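Local coordinates for putative uncharacterized protein PH0242 (Pyrococcus horikoshii, PDB 3VU1) that belongs to the archaeal oligosaccharyltransferase AglB, as its largely beta-stranded C-terminal globular domain with a bound calcium ion, at residues Cys164-Ser169 / Ser188-Val193; Leu272-His277 / Gln335-Ile340; Glu384-Leu389 / Gly428-Pro433. All coordinates share one frame; numbering follows the deposited sequence.

Interaction 1. Residues Cys164-Ser169 / Ser188-Val193; sequences CSPILS and SPFPYV
A Cys sulfur-aromatic contact beside a disulfide joins Cys164 to Phe190 in the Oligosaccharyltransferase Insert domain, where strand 162-165 gives way to strand 168-171 and the chain enters strand 192-196. Cys164 CB sits squarely over one face of the ring, 3.5 Å from the Phe190 centroid and 4° off the normal, a CH-pi contact in which all six ring carbons lie almost equally far from CB. The sulfur stands over the same face but off centre: Cys164 SG is 4.3 Å from the Phe190 centroid, on the CD1-CE1 side, and is disulfide-bonded to Cys184. Phe190 CG is anti to its backbone N (chi1 -170°), which starts the ring toward 164-166. Tyr192 CD1 lies above the opposite face, toward the rim. At the ring edge, in plane, Pro166 CA comes within 3.8 Å of Phe190 CD2, and Ser165 O approaches the same carbon. Val157 and Ile159 of strand 153-159 and Leu203 of strand 200-205 also touch the ring.

Past the ring, Ile167 N donates to Tyr192 O at 2.9 Å, nearly along the C=O axis (172°) although bent at the hydrogen. Ile167 then lays CD1 3.5 Å from CA of Pro191, the central residue of an inverse gamma turn. Farther on, where strands 168-171 and 192-196 run parallel, Leu168 O receives a CA-H...O contact from Val193 CA at 3.4 Å.

With one backbone hydrogen bond between the segments, cohesion rests mainly on apolar and aromatic contacts: the buried Phe190 ring covers CB and SG of Cys164, and the C-H bonds on Cys164 CB, next to sulfur and so probably slightly positive, would suit the pi cloud they face.

Interaction 2. Residues Leu272-His277 / Gln335-Ile340; sequences LSPGKH and QKYRFI
Apolar contacts run from Leu272 to Tyr337 and Phe339 in this buried packing. Leu272 CB comes to 4.3 Å from Tyr337 CE1, and Leu272 CD1 reaches CZ of Phe339 at 4.3 Å, meeting that ring at its edge, near the plane. Tyr337 CG is anti to the carbonyl carbon (chi1 -47°), which starts the ring toward 272-274. Leu272 O lies at the edge of the tyrosine ring, in plane, 3.7 Å from Tyr337 CE1. By van der Waals packing, the Pro274 ring rests on the hydroxyl, crossing the Tyr337 side chain at about a right angle, with Pro274 CG 3.7 Å from Tyr337 OH.

The contact joins two antiparallel sheets: 272-277 leads into strand 275-285, and 335-340 opens the long strand 336-356 of the other sheet. Gln335 and Lys336 form a classic beta bulge opposite Leu300 where that strand begins, and Tyr337 follows directly. Leu331 of strand 325-331 touches both Leu272 and Tyr337, and Val486 of strand 464-487 touches both Leu272 and Phe339.

Among the polar bonds, the Tyr337 hydroxyl is hydrogen-bonded to Pro332 O. Separately, His277 is held at both nitrogens: NE2 donates to Ser273 O at 2.6 Å, close to the imidazole plane, and ND1 is hydrogen-bonded to Asp260 OD2. Leu272 CD2 lies 3.7 Å above one face of the His277 imidazole, toward the rim.

Interaction 3. Residues Glu384-Leu389 / Gly428-Pro433; sequences EYTADL and GIKLRP
Glu384 meets Arg432 through two differently shaped side chains: Glu384 CG is wedged between the backbone N and the carbonyl carbon (chi1 82°) with an extended chain beyond, whereas the Arg432 chain is bent at chi2 (-99°) and again at chi3. The two lie side by side, pointing the same way, and Glu384 OE1 forms a salt bridge to Arg432 NH2 at 2.6 Å. The oxygen approaches the edge of the guanidinium, near its plane, but the carboxylate itself is turned 77° against that plane. Pro433 CD lies over one guanidinium face, toward the rim, and also packs against Glu384 CB at 3.8 Å.

These segments pair near the open end of the antiparallel beta hairpin made by strands 385-401 and 412-431. Tyr385 with Leu431 and Ala387 with Ile429 are hydrogen-bonded pairs; Ala387 N to Ile429 O, at 2.8 Å, lies in the carbonyl plane. Thr386 and Lys430 form the non-hydrogen-bonded pair between them. Gly428 and Ile429 both face Ala387 in a G1 beta bulge, for which the positive phi of Gly428 suits glycine. Gly428 N is hydrogen-bonded to Asp388 OD2 at 3.2 Å, approaching nearly along the carboxylate C-O bond.

On the sheet face bearing Ala387, its CB touches Leu431 CD1 at 3.9 Å, while Leu389 CB meets Ile429 CD1 at 3.8 Å. Phe475 of strand 464-487 touches Ala387 and Leu389, and Ile438 of strand 434-443 touches Leu431. On the other face, Thr386 CG2 rests 3.8 Å from Gly428 CA.

Overall arrangement
The three contacts follow one another along the chain without overlap, one each in the Insert, Peripheral 1 and Peripheral 2 domains. Interaction 1 stands apart in the mixed Insert sheet, its centre about 48 Å from that of interaction 2 and about 56 Å from that of interaction 3, which lies across the chain's centre. Interactions 2 and 3 are closer, with nearest atoms about 11 Å apart, and both reach the large branched antiparallel sheet. Strand 464-487 connects them, pairing with 336-356 and with 385-401. Interactions 2 and 3 therefore both draw on the sheet that this strand runs through, although 272-277 leads into another sheet.

Interaction 1. Residues Cys164-Ser169 / Ser188-Val193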
ATOM      1  N   CYS A 164     -18.818  -9.996  27.105  1.00 61.27           N
ATOM      2  CA  CYS A 164     -17.366 -10.064  26.955  1.00 61.18           C
ATOM      3  C   CYS A 164     -16.658  -8.714  27.050  1.00 59.37           C
ATOM      4  O   CYS A 164     -17.182  -7.680  26.622  1.00 58.06           O
ATOM      5  CB  CYS A 164     -16.995 -10.826  25.678  1.00 62.26           C
ATOM      6  SG  CYS A 164     -17.682 -12.515  25.584  1.00 73.38           S
ATOM      7  N   SER A 165     -15.467  -8.736  27.638  1.00 57.19           N
ATOM      8  CA  SER A 165     -14.706  -7.514  27.888  1.00 57.94           C
ATOM      9  C   SER A 165     -13.432  -7.425  27.003  1.00 55.85           C
ATOM     10  O   SER A 165     -12.457  -8.140  27.254  1.00 57.78           O
ATOM     11  CB  SER A 165     -14.362  -7.404  29.384  1.00 54.24           C
ATOM     12  OG  SER A 165     -13.773  -6.141  29.678  1.00 58.42           O
ATOM     13  N   PRO A 166     -13.436  -6.546  25.977  1.00 49.58           N
ATOM     14  CA  PRO A 166     -12.297  -6.521  25.045  1.00 50.33           C
ATOM     15  C   PRO A 166     -10.993  -6.117  25.722  1.00 52.02           C
ATOM     16  O   PRO A 166     -11.025  -5.350  26.677  1.00 57.71           O
ATOM     17  CB  PRO A 166     -12.707  -5.488  23.982  1.00 45.96           C
ATOM     18  CG  PRO A 166     -13.845  -4.736  24.563  1.00 46.77           C
ATOM     19  CD  PRO A 166     -14.507  -5.615  25.581  1.00 46.83           C
ATOM     20  N   ILE A 167      -9.869  -6.655  25.243  1.00 51.52           N
ATOM     21  CA  ILE A 167      -8.533  -6.259  25.708  1.00 49.24           C
ATOM     22  C   ILE A 167      -8.421  -4.731  25.776  1.00 50.14           C
ATOM     23  O   ILE A 167      -7.936  -4.177  26.755  1.00 55.31           O
ATOM     24  CB  ILE A 167      -7.435  -6.783  24.750  1.00 48.38           C
ATOM     25  CG1 ILE A 167      -7.360  -8.309  24.793  1.00 47.66           C
ATOM     26  CG2 ILE A 167      -6.077  -6.173  25.082  1.00 48.21           C
ATOM     27  CD1 ILE A 167      -6.653  -8.912  23.603  1.00 40.79           C
ATOM     28  N   LEU A 168      -8.860  -4.064  24.718  1.00 46.16           N
ATOM     29  CA  LEU A 168      -8.755  -2.632  24.606  1.00 44.21           C
ATOM     30  C   LEU A 168      -9.880  -2.234  23.682  1.00 43.35           C
ATOM     31  O   LEU A 168     -10.340  -3.046  22.902  1.00 45.30           O
ATOM     32  CB  LEU A 168      -7.407  -2.242  23.998  1.00 45.98           C
ATOM     33  CG  LEU A 168      -7.254  -0.808  23.473  1.00 50.33           C
ATOM     34  CD1 LEU A 168      -7.265   0.174  24.644  1.00 50.20           C
ATOM     35  CD2 LEU A 168      -6.023  -0.615  22.597  1.00 46.74           C
ATOM     36  N   SER A 169     -10.345  -0.998  23.794  1.00 42.90           N
ATOM     37  CA  SER A 169     -11.312  -0.459  22.863  1.00 44.02           C
ATOM     38  C   SER A 169     -10.899   0.954  22.582  1.00 44.70           C
ATOM     39  O   SER A 169     -10.300   1.611  23.444  1.00 49.15           O
ATOM     40  CB  SER A 169     -12.711  -0.489  23.450  1.00 45.83           C
ATOM     41  OG  SER A 169     -12.968  -1.751  24.048  1.00 51.55           O
ATOM     42  N   SER A 188     -13.868 -17.554  30.205  1.00 59.85           N
ATOM     43  CA  SER A 188     -13.013 -17.847  29.048  1.00 59.84           C
ATOM     44  C   SER A 188     -12.436 -16.620  28.316  1.00 59.52           C
ATOM     45  O   SER A 188     -13.073 -15.567  28.249  1.00 56.81           O
ATOM     46  CB  SER A 188     -13.756 -18.745  28.056  1.00 60.67           C
ATOM     47  OG  SER A 188     -14.949 -18.124  27.624  1.00 63.13           O
ATOM     48  N   PRO A 189     -11.225 -16.768  27.744  1.00 64.57           N
ATOM     49  CA  PRO A 189     -10.490 -15.675  27.064  1.00 62.09           C
ATOM     50  C   PRO A 189     -11.268 -14.983  25.930  1.00 58.69           C
ATOM     51  O   PRO A 189     -12.042 -15.634  25.213  1.00 60.14           O
ATOM     52  CB  PRO A 189      -9.250 -16.387  26.483  1.00 58.10           C
ATOM     53  CG  PRO A 189      -9.624 -17.840  26.433  1.00 59.33           C
ATOM     54  CD  PRO A 189     -10.492 -18.045  27.644  1.00 63.66           C
ATOM     55  N   PHE A 190     -11.047 -13.673  25.791  1.00 50.87           N
ATOM     56  CA  PHE A 190     -11.647 -12.853  24.733  1.00 45.63           C
ATOM     57  C   PHE A 190     -10.576 -11.921  24.175  1.00 43.74           C
ATOM     58  O   PHE A 190     -10.527 -10.725  24.531  1.00 41.20           O
ATOM     59  CB  PHE A 190     -12.825 -12.053  25.298  1.00 44.72           C
ATOM     60  CG  PHE A 190     -13.668 -11.363  24.266  1.00 42.23           C
ATOM     61  CD1 PHE A 190     -14.420 -12.100  23.343  1.00 40.14           C
ATOM     62  CD2 PHE A 190     -13.746  -9.959  24.244  1.00 41.78           C
ATOM     63  CE1 PHE A 190     -15.224 -11.453  22.401  1.00 40.17           C
ATOM     64  CE2 PHE A 190     -14.529  -9.308  23.291  1.00 40.36           C
ATOM     65  CZ  PHE A 190     -15.279 -10.055  22.375  1.00 40.30           C
ATOM     66  N   PRO A 191      -9.694 -12.468  23.299  1.00 43.37           N
ATOM     67  CA  PRO A 191      -8.513 -11.720  22.850  1.00 41.41           C
ATOM     68  C   PRO A 191      -8.838 -10.808  21.658  1.00 41.19           C
ATOM     69  O   PRO A 191      -8.202 -10.887  20.597  1.00 41.67           O
ATOM     70  CB  PRO A 191      -7.522 -12.828  22.496  1.00 38.12           C
ATOM     71  CG  PRO A 191      -8.384 -13.986  22.097  1.00 38.58           C
ATOM     72  CD  PRO A 191      -9.764 -13.798  22.661  1.00 39.32           C
ATOM     73  N   TYR A 192      -9.819  -9.934  21.869  1.00 39.85           N
ATOM     74  CA  TYR A 192     -10.294  -9.039  20.840  1.00 38.86           C
ATOM     75  C   TYR A 192     -10.144  -7.603  21.245  1.00 38.36           C
ATOM     76  O   TYR A 192     -10.163  -7.269  22.424  1.00 43.68           O
ATOM     77  CB  TYR A 192     -11.751  -9.348  20.517  1.00 41.17           C
ATOM     78  CG  TYR A 192     -11.899 -10.657  19.788  1.00 43.78           C
ATOM     79  CD1 TYR A 192     -11.981 -11.856  20.489  1.00 43.08           C
ATOM     80  CD2 TYR A 192     -11.920 -10.700  18.387  1.00 41.61           C
ATOM     81  CE1 TYR A 192     -12.092 -13.066  19.818  1.00 45.51           C
ATOM     82  CE2 TYR A 192     -12.034 -11.908  17.715  1.00 42.20           C
ATOM     83  CZ  TYR A 192     -12.114 -13.084  18.435  1.00 44.24           C
ATOM     84  OH  TYR A 192     -12.218 -14.291  17.782  1.00 49.06           O
ATOM     85  N   VAL A 193      -9.996  -6.760  20.243  1.00 38.72           N
ATOM     86  CA  VAL A 193      -9.898  -5.319  20.393  1.00 38.63           C
ATOM     87  C   VAL A 193     -11.171  -4.745  19.762  1.00 39.83           C
ATOM     88  O   VAL A 193     -11.666  -5.323  18.786  1.00 39.54           O
ATOM     89  CB  VAL A 193      -8.615  -4.786  19.679  1.00 35.66           C
ATOM     90  CG1 VAL A 193      -8.651  -3.271  19.506  1.00 34.86           C
ATOM     91  CG2 VAL A 193      -7.362  -5.206  20.439  1.00 30.23           C
TER

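Interaction 2. Residues Leu272-His277 / Gln335-Ile340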
ATOM      1  N   LEU A 272       0.638  27.165   1.756  1.00 36.95           N
ATOM      2  CA  LEU A 272       1.896  27.903   1.727  1.00 34.39           C
ATOM      3  C   LEU A 272       1.768  29.164   0.850  1.00 35.62           C
ATOM      4  O   LEU A 272       1.214  29.118  -0.247  1.00 34.18           O
ATOM      5  CB  LEU A 272       3.030  27.023   1.185  1.00 31.87           C
ATOM      6  CG  LEU A 272       3.682  25.983   2.098  1.00 31.50           C
ATOM      7  CD1 LEU A 272       4.588  25.075   1.274  1.00 28.66           C
ATOM      8  CD2 LEU A 272       4.480  26.626   3.232  1.00 30.74           C
ATOM      9  N   SER A 273       2.289  30.285   1.337  1.00 38.05           N
ATOM     10  CA  SER A 273       2.301  31.543   0.575  1.00 37.42           C
ATOM     11  C   SER A 273       3.444  31.534  -0.413  1.00 35.29           C
ATOM     12  O   SER A 273       4.471  30.918  -0.152  1.00 36.88           O
ATOM     13  CB  SER A 273       2.519  32.712   1.531  1.00 37.26           C
ATOM     14  OG  SER A 273       3.810  32.632   2.131  1.00 40.58           O
ATOM     15  N   PRO A 274       3.301  32.241  -1.541  1.00 36.44           N
ATOM     16  CA  PRO A 274       4.517  32.483  -2.365  1.00 35.82           C
ATOM     17  C   PRO A 274       5.537  33.278  -1.534  1.00 37.10           C
ATOM     18  O   PRO A 274       5.147  33.886  -0.548  1.00 39.47           O
ATOM     19  CB  PRO A 274       3.999  33.349  -3.523  1.00 34.05           C
ATOM     20  CG  PRO A 274       2.505  33.168  -3.525  1.00 33.70           C
ATOM     21  CD  PRO A 274       2.082  32.841  -2.120  1.00 33.62           C
ATOM     22  N   GLY A 275       6.809  33.282  -1.923  1.00 36.83           N
ATOM     23  CA  GLY A 275       7.863  33.934  -1.156  1.00 38.43           C
ATOM     24  C   GLY A 275       8.814  32.894  -0.571  1.00 44.35           C
ATOM     25  O   GLY A 275       8.637  31.682  -0.801  1.00 46.94           O
ATOM     26  N   LYS A 276       9.813  33.360   0.196  1.00 42.54           N
ATOM     27  CA  LYS A 276      10.818  32.480   0.818  1.00 40.66           C
ATOM     28  C   LYS A 276      10.268  31.666   1.975  1.00 39.19           C
ATOM     29  O   LYS A 276       9.477  32.162   2.774  1.00 40.74           O
ATOM     30  CB  LYS A 276      12.054  33.256   1.284  1.00 42.00           C
ATOM     31  CG  LYS A 276      12.901  33.716   0.124  1.00 52.63           C
ATOM     32  CD  LYS A 276      14.137  34.503   0.524  1.00 57.38           C
ATOM     33  CE  LYS A 276      14.737  35.145  -0.730  1.00 65.23           C
ATOM     34  NZ  LYS A 276      16.147  35.598  -0.520  1.00 71.40           N
ATOM     35  N   HIS A 277      10.698  30.413   2.064  1.00 35.20           N
ATOM     36  CA  HIS A 277      10.354  29.591   3.196  1.00 34.72           C
ATOM     37  C   HIS A 277      11.513  28.730   3.590  1.00 34.72           C
ATOM     38  O   HIS A 277      12.354  28.346   2.764  1.00 37.00           O
ATOM     39  CB  HIS A 277       9.186  28.674   2.849  1.00 35.96           C
ATOM     40  CG  HIS A 277       7.865  29.376   2.658  1.00 33.90           C
ATOM     41  ND1 HIS A 277       6.965  29.517   3.675  1.00 33.90           N
ATOM     42  CD2 HIS A 277       7.267  29.923   1.509  1.00 32.31           C
ATOM     43  CE1 HIS A 277       5.842  30.131   3.200  1.00 35.45           C
ATOM     44  NE2 HIS A 277       6.029  30.380   1.875  1.00 36.81           N
ATOM     45  N   GLN A 335      -1.300  28.278  -8.260  1.00 41.36           N
ATOM     46  CA  GLN A 335      -2.434  27.710  -7.536  1.00 42.43           C
ATOM     47  C   GLN A 335      -2.006  26.692  -6.476  1.00 41.20           C
ATOM     48  O   GLN A 335      -2.553  26.688  -5.384  1.00 40.79           O
ATOM     49  CB  GLN A 335      -3.456  27.085  -8.489  1.00 49.02           C
ATOM     50  CG  GLN A 335      -4.599  26.406  -7.732  1.00 53.15           C
ATOM     51  CD  GLN A 335      -5.603  25.696  -8.617  1.00 59.05           C
ATOM     52  OE1 GLN A 335      -6.601  25.180  -8.117  1.00 67.64           O
ATOM     53  NE2 GLN A 335      -5.369  25.682  -9.933  1.00 64.29           N
ATOM     54  N   LYS A 336      -1.044  25.832  -6.804  1.00 40.30           N
ATOM     55  CA  LYS A 336      -0.598  24.821  -5.857  1.00 43.31           C
ATOM     56  C   LYS A 336       0.853  24.402  -6.080  1.00 42.14           C
ATOM     57  O   LYS A 336       1.415  24.648  -7.148  1.00 39.02           O
ATOM     58  CB  LYS A 336      -1.514  23.599  -5.889  1.00 46.75           C
ATOM     59  CG  LYS A 336      -1.575  22.878  -7.219  1.00 51.11           C
ATOM     60  CD  LYS A 336      -2.369  21.596  -7.053  1.00 58.26           C
ATOM     61  CE  LYS A 336      -2.661  20.940  -8.394  1.00 63.77           C
ATOM     62  NZ  LYS A 336      -3.504  19.734  -8.159  1.00 68.04           N
ATOM     63  N   TYR A 337       1.456  23.788  -5.055  1.00 41.51           N
ATOM     64  CA  TYR A 337       2.840  23.278  -5.161  1.00 42.50           C
ATOM     65  C   TYR A 337       2.911  21.752  -5.035  1.00 40.33           C
ATOM     66  O   TYR A 337       2.295  21.139  -4.145  1.00 37.15           O
ATOM     67  CB  TYR A 337       3.805  23.968  -4.175  1.00 40.28           C
ATOM     68  CG  TYR A 337       3.668  25.474  -4.158  1.00 41.49           C
ATOM     69  CD1 TYR A 337       2.949  26.108  -3.149  1.00 42.09           C
ATOM     70  CD2 TYR A 337       4.234  26.261  -5.155  1.00 40.62           C
ATOM     71  CE1 TYR A 337       2.803  27.480  -3.116  1.00 42.90           C
ATOM     72  CE2 TYR A 337       4.094  27.640  -5.137  1.00 44.19           C
ATOM     73  CZ  TYR A 337       3.372  28.243  -4.110  1.00 47.54           C
ATOM     74  OH  TYR A 337       3.209  29.611  -4.066  1.00 49.94           O
ATOM     75  N   ARG A 338       3.650  21.148  -5.953  1.00 38.03           N
ATOM     76  CA  ARG A 338       3.843  19.712  -5.921  1.00 40.06           C
ATOM     77  C   ARG A 338       5.304  19.387  -5.614  1.00 37.77           C
ATOM     78  O   ARG A 338       6.214  19.754  -6.359  1.00 36.22           O
ATOM     79  CB  ARG A 338       3.389  19.072  -7.246  1.00 40.78           C
ATOM     80  CG  ARG A 338       3.283  17.558  -7.216  1.00 37.97           C
ATOM     81  CD  ARG A 338       3.007  17.025  -8.601  1.00 38.63           C
ATOM     82  NE  ARG A 338       1.598  17.137  -8.910  1.00 42.46           N
ATOM     83  CZ  ARG A 338       1.095  17.161 -10.137  1.00 42.71           C
ATOM     84  NH1 ARG A 338       1.907  17.093 -11.193  1.00 40.77           N
ATOM     85  NH2 ARG A 338      -0.222  17.272 -10.299  1.00 40.01           N
ATOM     86  N   PHE A 339       5.506  18.694  -4.506  1.00 36.82           N
ATOM     87  CA  PHE A 339       6.812  18.185  -4.141  1.00 37.88           C
ATOM     88  C   PHE A 339       7.124  16.867  -4.874  1.00 37.82           C
ATOM     89  O   PHE A 339       6.345  15.913  -4.827  1.00 39.70           O
ATOM     90  CB  PHE A 339       6.890  18.049  -2.619  1.00 38.88           C
ATOM     91  CG  PHE A 339       6.835  19.376  -1.902  1.00 40.34           C
ATOM     92  CD1 PHE A 339       5.666  20.143  -1.902  1.00 39.53           C
ATOM     93  CD2 PHE A 339       7.955  19.879  -1.254  1.00 41.72           C
ATOM     94  CE1 PHE A 339       5.608  21.367  -1.257  1.00 38.47           C
ATOM     95  CE2 PHE A 339       7.904  21.112  -0.612  1.00 41.73           C
ATOM     96  CZ  PHE A 339       6.731  21.852  -0.612  1.00 38.96           C
ATOM     97  N   ILE A 340       8.244  16.855  -5.588  1.00 37.71           N
ATOM     98  CA  ILE A 340       8.697  15.694  -6.354  1.00 38.34           C
ATOM     99  C   ILE A 340      10.002  15.084  -5.835  1.00 36.53           C
ATOM    100  O   ILE A 340      10.972  15.795  -5.575  1.00 37.33           O
ATOM    101  CB  ILE A 340       8.844  16.038  -7.862  1.00 38.63           C
ATOM    102  CG1 ILE A 340       7.562  15.702  -8.624  1.00 38.13           C
ATOM    103  CG2 ILE A 340       9.905  15.180  -8.514  1.00 36.95           C
ATOM    104  CD1 ILE A 340       6.378  16.494  -8.170  1.00 36.27           C
TER

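Interaction 3. Residues Glu384-Leu389 / Gly428-Pro433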
ATOM      1  N   GLU A 384       8.076  10.688 -22.329  1.00 60.36           N
ATOM      2  CA  GLU A 384       9.347  10.240 -22.885  1.00 61.81           C
ATOM      3  C   GLU A 384      10.388  10.017 -21.786  1.00 56.43           C
ATOM      4  O   GLU A 384      10.403  10.713 -20.791  1.00 50.37           O
ATOM      5  CB  GLU A 384       9.867  11.217 -23.935  1.00 66.55           C
ATOM      6  CG  GLU A 384      10.584  12.422 -23.356  1.00 76.40           C
ATOM      7  CD  GLU A 384      11.404  13.159 -24.394  1.00 86.33           C
ATOM      8  OE1 GLU A 384      11.060  13.053 -25.588  1.00 89.24           O
ATOM      9  OE2 GLU A 384      12.391  13.837 -24.020  1.00 91.69           O
ATOM     10  N   TYR A 385      11.239   9.019 -21.959  1.00 53.83           N
ATOM     11  CA  TYR A 385      12.270   8.753 -20.985  1.00 51.00           C
ATOM     12  C   TYR A 385      13.461   8.261 -21.744  1.00 52.96           C
ATOM     13  O   TYR A 385      13.368   7.923 -22.929  1.00 56.94           O
ATOM     14  CB  TYR A 385      11.887   7.624 -20.018  1.00 51.59           C
ATOM     15  CG  TYR A 385      10.746   7.878 -19.071  1.00 51.04           C
ATOM     16  CD1 TYR A 385       9.465   7.387 -19.359  1.00 48.39           C
ATOM     17  CD2 TYR A 385      10.941   8.569 -17.862  1.00 47.29           C
ATOM     18  CE1 TYR A 385       8.404   7.594 -18.486  1.00 46.89           C
ATOM     19  CE2 TYR A 385       9.880   8.786 -16.986  1.00 46.47           C
ATOM     20  CZ  TYR A 385       8.616   8.290 -17.306  1.00 46.66           C
ATOM     21  OH  TYR A 385       7.546   8.465 -16.461  1.00 45.60           O
ATOM     22  N   THR A 386      14.580   8.205 -21.034  1.00 50.59           N
ATOM     23  CA  THR A 386      15.712   7.427 -21.460  1.00 52.35           C
ATOM     24  C   THR A 386      15.895   6.308 -20.445  1.00 51.26           C
ATOM     25  O   THR A 386      16.180   6.542 -19.277  1.00 54.75           O
ATOM     26  CB  THR A 386      16.942   8.326 -21.647  1.00 51.95           C
ATOM     27  OG1 THR A 386      16.663   9.194 -22.749  1.00 53.27           O
ATOM     28  CG2 THR A 386      18.237   7.509 -21.915  1.00 44.50           C
ATOM     29  N   ALA A 387      15.692   5.085 -20.907  1.00 52.37           N
ATOM     30  CA  ALA A 387      15.678   3.928 -20.028  1.00 51.67           C
ATOM     31  C   ALA A 387      16.866   3.010 -20.240  1.00 48.52           C
ATOM     32  O   ALA A 387      17.475   2.999 -21.294  1.00 49.34           O
ATOM     33  CB  ALA A 387      14.382   3.147 -20.217  1.00 53.36           C
ATOM     34  N   ASP A 388      17.191   2.271 -19.197  1.00 48.78           N
ATOM     35  CA  ASP A 388      17.997   1.080 -19.280  1.00 53.04           C
ATOM     36  C   ASP A 388      17.034  -0.110 -19.158  1.00 57.59           C
ATOM     37  O   ASP A 388      16.002  -0.010 -18.471  1.00 57.33           O
ATOM     38  CB  ASP A 388      19.026   1.074 -18.153  1.00 55.37           C
ATOM     39  CG  ASP A 388      20.074   2.177 -18.309  1.00 59.55           C
ATOM     40  OD1 ASP A 388      20.891   2.348 -17.372  1.00 58.06           O
ATOM     41  OD2 ASP A 388      20.075   2.868 -19.365  1.00 62.39           O
ATOM     42  N   LEU A 389      17.339  -1.209 -19.852  1.00 55.74           N
ATOM     43  CA  LEU A 389      16.507  -2.410 -19.782  1.00 49.73           C
ATOM     44  C   LEU A 389      17.234  -3.513 -19.033  1.00 46.64           C
ATOM     45  O   LEU A 389      18.337  -3.868 -19.409  1.00 51.09           O
ATOM     46  CB  LEU A 389      16.136  -2.872 -21.181  1.00 48.45           C
ATOM     47  CG  LEU A 389      15.475  -4.247 -21.362  1.00 52.42           C
ATOM     48  CD1 LEU A 389      14.176  -4.385 -20.567  1.00 48.23           C
ATOM     49  CD2 LEU A 389      15.275  -4.561 -22.850  1.00 47.53           C
ATOM     50  N   GLY A 428      20.441   3.348 -22.488  1.00 54.87           N
ATOM     51  CA  GLY A 428      20.002   4.472 -23.308  1.00 48.65           C
ATOM     52  C   GLY A 428      18.957   4.232 -24.362  1.00 49.45           C
ATOM     53  O   GLY A 428      19.039   4.798 -25.439  1.00 52.28           O
ATOM     54  N   ILE A 429      17.962   3.408 -24.061  1.00 53.48           N
ATOM     55  CA  ILE A 429      16.784   3.312 -24.918  1.00 54.80           C
ATOM     56  C   ILE A 429      15.965   4.592 -24.805  1.00 58.00           C
ATOM     57  O   ILE A 429      15.649   5.030 -23.699  1.00 68.47           O
ATOM     58  CB  ILE A 429      15.886   2.123 -24.542  1.00 51.91           C
ATOM     59  CG1 ILE A 429      16.697   0.831 -24.575  1.00 51.16           C
ATOM     60  CG2 ILE A 429      14.681   2.058 -25.477  1.00 50.91           C
ATOM     61  CD1 ILE A 429      15.965  -0.382 -24.041  1.00 52.10           C
ATOM     62  N   LYS A 430      15.632   5.192 -25.940  1.00 58.74           N
ATOM     63  CA  LYS A 430      14.761   6.362 -25.958  1.00 60.60           C
ATOM     64  C   LYS A 430      13.320   5.928 -26.065  1.00 55.79           C
ATOM     65  O   LYS A 430      12.879   5.552 -27.133  1.00 64.13           O
ATOM     66  CB  LYS A 430      15.124   7.303 -27.115  1.00 61.97           C
ATOM     67  CG  LYS A 430      16.172   8.368 -26.783  1.00 72.10           C
ATOM     68  CD  LYS A 430      16.402   9.287 -27.987  1.00 84.82           C
ATOM     69  CE  LYS A 430      16.547  10.760 -27.607  1.00 87.59           C
ATOM     70  NZ  LYS A 430      17.860  11.045 -26.962  1.00 94.07           N
ATOM     71  N   LEU A 431      12.583   5.973 -24.961  1.00 55.34           N
ATOM     72  CA  LEU A 431      11.137   5.680 -25.002  1.00 54.26           C
ATOM     73  C   LEU A 431      10.265   6.886 -25.365  1.00 55.26           C
ATOM     74  O   LEU A 431      10.578   8.021 -25.000  1.00 57.57           O
ATOM     75  CB  LEU A 431      10.665   5.097 -23.683  1.00 49.05           C
ATOM     76  CG  LEU A 431      11.378   3.831 -23.254  1.00 48.20           C
ATOM     77  CD1 LEU A 431      10.874   3.449 -21.872  1.00 47.65           C
ATOM     78  CD2 LEU A 431      11.106   2.725 -24.258  1.00 48.07           C
ATOM     79  N   ARG A 432       9.168   6.615 -26.072  1.00 56.70           N
ATOM     80  CA  ARG A 432       8.246   7.647 -26.576  1.00 59.84           C
ATOM     81  C   ARG A 432       6.868   7.433 -25.962  1.00 56.04           C
ATOM     82  O   ARG A 432       6.399   6.299 -25.875  1.00 53.54           O
ATOM     83  CB  ARG A 432       8.093   7.593 -28.117  1.00 63.26           C
ATOM     84  CG  ARG A 432       9.376   7.441 -28.932  1.00 76.20           C
ATOM     85  CD  ARG A 432       9.885   8.762 -29.501  1.00 83.22           C
ATOM     86  NE  ARG A 432      10.072   9.765 -28.451  1.00 90.16           N
ATOM     87  CZ  ARG A 432       9.518  10.981 -28.444  1.00 92.22           C
ATOM     88  NH1 ARG A 432       8.747  11.392 -29.448  1.00 91.71           N
ATOM     89  NH2 ARG A 432       9.752  11.794 -27.423  1.00 92.47           N
ATOM     90  N   PRO A 433       6.198   8.526 -25.566  1.00 52.99           N
ATOM     91  CA  PRO A 433       4.840   8.390 -25.064  1.00 52.52           C
ATOM     92  C   PRO A 433       4.012   7.520 -25.999  1.00 53.44           C
ATOM     93  O   PRO A 433       4.007   7.773 -27.198  1.00 57.04           O
ATOM     94  CB  PRO A 433       4.324   9.826 -25.091  1.00 50.72           C
ATOM     95  CG  PRO A 433       5.545  10.656 -24.886  1.00 49.65           C
ATOM     96  CD  PRO A 433       6.646   9.934 -25.597  1.00 50.61           C
TER